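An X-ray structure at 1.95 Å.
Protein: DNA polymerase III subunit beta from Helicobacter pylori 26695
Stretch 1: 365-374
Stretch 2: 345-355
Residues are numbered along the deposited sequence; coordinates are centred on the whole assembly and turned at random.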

# COMPACT_ATOMS: atom_id res chain seq x y z
N ALA A 365 16.24 24.37 3.05
CA ALA A 365 17.51 24.10 2.40
C ALA A 365 17.29 24.25 0.89
O ALA A 365 16.24 23.85 0.38
CB ALA A 365 17.98 22.71 2.71
N LYS A 366 18.28 24.78 0.17
CA LYS A 366 18.21 24.77 -1.29
C LYS A 366 19.22 23.78 -1.85
O LYS A 366 20.43 23.97 -1.74
CB LYS A 366 18.44 26.16 -1.88
CG LYS A 366 17.52 27.22 -1.30
CD LYS A 366 17.63 28.51 -2.09
CE LYS A 366 16.81 29.62 -1.45
NZ LYS A 366 17.06 30.90 -2.19
N ILE A 367 18.70 22.72 -2.45
CA ILE A 367 19.51 21.61 -2.92
C ILE A 367 19.79 21.80 -4.41
O ILE A 367 18.91 22.20 -5.16
CB ILE A 367 18.76 20.25 -2.71
CG1 ILE A 367 19.00 19.70 -1.30
CG2 ILE A 367 19.25 19.20 -3.70
CD1 ILE A 367 18.71 20.66 -0.17
N SER A 368 21.03 21.52 -4.81
CA SER A 368 21.42 21.55 -6.21
C SER A 368 21.83 20.14 -6.55
O SER A 368 22.38 19.44 -5.69
CB SER A 368 22.63 22.49 -6.41
OG SER A 368 22.30 23.81 -6.03
N THR A 369 21.56 19.70 -7.77
CA THR A 369 21.97 18.37 -8.18
C THR A 369 22.84 18.41 -9.44
O THR A 369 22.48 19.03 -10.45
CB THR A 369 20.77 17.44 -8.43
OG1 THR A 369 19.93 17.38 -7.26
CG2 THR A 369 21.25 16.03 -8.78
N LEU A 370 23.99 17.75 -9.36
CA LEU A 370 24.88 17.62 -10.50
C LEU A 370 24.73 16.22 -11.08
O LEU A 370 24.79 15.24 -10.34
CB LEU A 370 26.33 17.87 -10.07
CG LEU A 370 27.36 17.72 -11.19
CD1 LEU A 370 27.35 18.95 -12.10
CD2 LEU A 370 28.76 17.45 -10.65
N MET A 371 24.53 16.12 -12.39
CA MET A 371 24.23 14.84 -13.04
C MET A 371 25.09 14.59 -14.27
O MET A 371 25.39 15.52 -15.01
CB MET A 371 22.76 14.81 -13.49
CG MET A 371 21.78 14.38 -12.44
SD MET A 371 20.13 14.92 -12.91
CE MET A 371 19.94 14.09 -14.49
N MET A 372 25.46 13.33 -14.49
CA MET A 372 26.11 12.92 -15.73
C MET A 372 25.04 12.74 -16.81
O MET A 372 24.01 12.10 -16.55
CB MET A 372 26.84 11.58 -15.54
CG MET A 372 27.91 11.60 -14.47
SD MET A 372 28.39 9.93 -13.92
CE MET A 372 28.98 9.21 -15.45
N PRO A 373 25.27 13.30 -18.01
CA PRO A 373 24.30 13.13 -19.10
C PRO A 373 24.45 11.77 -19.78
O PRO A 373 25.43 11.06 -19.53
CB PRO A 373 24.70 14.23 -20.08
CG PRO A 373 26.20 14.34 -19.90
CD PRO A 373 26.39 14.18 -18.41
N ILE A 374 23.48 11.42 -20.63
CA ILE A 374 23.55 10.23 -21.47
C ILE A 374 24.09 10.67 -22.84
O ILE A 374 23.71 11.73 -23.34
CB ILE A 374 22.15 9.62 -21.70
CG1 ILE A 374 21.36 9.58 -20.39
CG2 ILE A 374 22.25 8.25 -22.35
CD1 ILE A 374 21.91 8.58 -19.36
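Stretch 2 (345-355) EPSSPFLIQES

Stretch 2 enters through a type I beta turn from Glu345 to Ser348, closed by a hydrogen bond from Ser348 N to Glu345 O (2.8 Å), with Pro346 (phi/psi -62/-20°) and Ser347 (-92/-3°) at its central positions. From Phe350 to Glu354 it is an extended strand that runs against the strand of stretch 1 that ends at Met371. The N-to-C directions differ by 165°, which makes the pair antiparallel, and the axes approach to 4.6 Å.

The register follows from two pairs of reciprocal hydrogen bonds. Phe350 N donates to Met371 O at 2.9 Å and Met371 N to Phe350 O at 2.8 Å; two residues along, Ile352 N donates to Thr369 O at 2.7 Å and Thr369 N to Ile352 O at 2.8 Å. The N-H...O angles of 157-168° are close to linear. Between these pairs lies the non-hydrogen-bonded pair Leu370-Leu351, where the CA atoms come to 4.4 Å, against 5.1 Å for the CA atoms of Thr369 and Ile352. Here the same carbonyls also receive CA-H contacts: Leu370 CA lies 3.4 Å from Phe350 O, and Leu351 CA 3.3 Å from Thr369 O.

Beyond Ile352 the direct ladder gives way to water. Water 5 accepts from Glu354 N (2.8 Å) and donates to Ile367 O (2.9 Å), bridging the backbones where they have no direct hydrogen bond.

Side chains alternate between the sheet faces. Phe350, Ile352, Thr369 and Met371 share one. Phe350 (chi1 60°, p) turns its ring so that Met371 CB lies over a face, 4.2 Å from the centroid and 21° off the normal, a CH-pi contact; Met371 CE reaches Phe350 CZ at 3.4 Å. Pro373 sits at the ring edge, its CA 3.9 Å from Phe350 CE2, and also packs on the turn, with its CG 3.1 Å from Pro346 O and its CD 3.3 Å from Ser348 O. Water 1 adds a link there, donating to Pro346 O and Ile374 O, each at 2.7 Å.

On the other face, Leu370 CB lies 3.9 Å from Leu351 CD1, while Leu370 CD1 meets Pro349 CB at 3.8 Å. Farther along, Gln353 NE2 donates to Ser368 OG at 3.0 Å. Glu354 points toward stretch 1, but Lys366 NZ remains 4.4 Å from Glu354 OE1, beyond a salt bridge. Water 4 spans this gap, lying 2.8 Å from Glu354 OE1 and accepting from Lys366 NZ (3.0 Å).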

# COMPACT_ATOMS: atom_id res chain seq x y z
N GLU A 345 29.40 21.22 -22.22
CA GLU A 345 29.22 20.31 -23.35
C GLU A 345 28.16 19.24 -23.03
O GLU A 345 27.94 18.89 -21.86
CB GLU A 345 30.56 19.66 -23.72
CG GLU A 345 30.90 19.73 -25.20
CD GLU A 345 30.76 21.13 -25.78
OE1 GLU A 345 30.04 21.28 -26.79
OE2 GLU A 345 31.37 22.07 -25.22
N PRO A 346 27.47 18.72 -24.07
CA PRO A 346 26.42 17.72 -23.87
C PRO A 346 26.94 16.44 -23.24
O PRO A 346 26.14 15.67 -22.72
CB PRO A 346 25.96 17.40 -25.30
CG PRO A 346 26.26 18.63 -26.07
CD PRO A 346 27.53 19.18 -25.47
N SER A 347 28.25 16.21 -23.33
CA SER A 347 28.87 15.02 -22.75
C SER A 347 29.35 15.31 -21.33
O SER A 347 29.85 14.42 -20.64
CB SER A 347 30.04 14.57 -23.61
OG SER A 347 30.95 15.64 -23.81
N SER A 348 29.20 16.56 -20.90
CA SER A 348 29.66 17.02 -19.59
C SER A 348 28.55 17.05 -18.55
O SER A 348 27.38 17.26 -18.89
CB SER A 348 30.29 18.42 -19.70
OG SER A 348 31.55 18.37 -20.32
N PRO A 349 28.91 16.85 -17.27
CA PRO A 349 27.97 16.94 -16.15
C PRO A 349 27.20 18.26 -16.17
O PRO A 349 27.78 19.31 -16.50
CB PRO A 349 28.88 16.90 -14.92
CG PRO A 349 30.06 16.09 -15.37
CD PRO A 349 30.25 16.38 -16.84
N PHE A 350 25.92 18.22 -15.83
CA PHE A 350 25.14 19.44 -15.76
C PHE A 350 24.46 19.57 -14.41
O PHE A 350 24.33 18.59 -13.67
CB PHE A 350 24.09 19.49 -16.87
CG PHE A 350 23.10 18.35 -16.83
CD1 PHE A 350 21.88 18.48 -16.17
CD2 PHE A 350 23.38 17.16 -17.48
CE1 PHE A 350 20.95 17.43 -16.16
CE2 PHE A 350 22.47 16.10 -17.47
CZ PHE A 350 21.25 16.24 -16.81
N LEU A 351 24.01 20.78 -14.10
CA LEU A 351 23.54 21.10 -12.77
C LEU A 351 22.08 21.51 -12.82
O LEU A 351 21.65 22.21 -13.75
CB LEU A 351 24.37 22.25 -12.19
CG LEU A 351 24.21 22.57 -10.69
CD1 LEU A 351 24.93 21.52 -9.86
CD2 LEU A 351 24.70 23.97 -10.33
N ILE A 352 21.31 21.07 -11.83
CA ILE A 352 19.93 21.53 -11.66
C ILE A 352 19.81 22.18 -10.30
O ILE A 352 20.22 21.60 -9.31
CB ILE A 352 18.92 20.35 -11.80
CG1 ILE A 352 18.85 19.90 -13.26
CG2 ILE A 352 17.52 20.75 -11.32
CD1 ILE A 352 18.08 18.61 -13.47
N GLN A 353 19.26 23.39 -10.25
CA GLN A 353 19.11 24.07 -8.96
C GLN A 353 17.93 25.03 -8.99
O GLN A 353 17.36 25.28 -10.06
CB GLN A 353 20.41 24.77 -8.55
CG GLN A 353 20.76 25.98 -9.38
CD GLN A 353 22.16 26.53 -9.08
OE1 GLN A 353 22.60 27.50 -9.69
NE2 GLN A 353 22.86 25.90 -8.12
N GLU A 354 17.56 25.54 -7.83
CA GLU A 354 16.43 26.45 -7.75
C GLU A 354 16.75 27.72 -8.52
O GLU A 354 17.92 28.08 -8.70
CB GLU A 354 16.09 26.81 -6.30
CG GLU A 354 15.66 25.64 -5.42
CD GLU A 354 15.03 26.08 -4.10
OE1 GLU A 354 15.01 27.29 -3.79
OE2 GLU A 354 14.52 25.20 -3.36
N SER A 355 15.71 28.40 -8.96
CA SER A 355 15.86 29.76 -9.44
C SER A 355 16.24 30.57 -8.20
O SER A 355 15.75 30.27 -7.09
CB SER A 355 14.52 30.24 -10.02
OG SER A 355 14.62 31.54 -10.56
O HOH W 1 24.03 14.41 -23.75
O HOH W 2 18.26 19.42 -7.42
O HOH W 3 15.66 22.75 -2.67
O HOH W 4 15.45 29.98 -4.61
O HOH W 5 19.07 25.03 -5.48
O HOH W 6 14.08 25.49 -0.71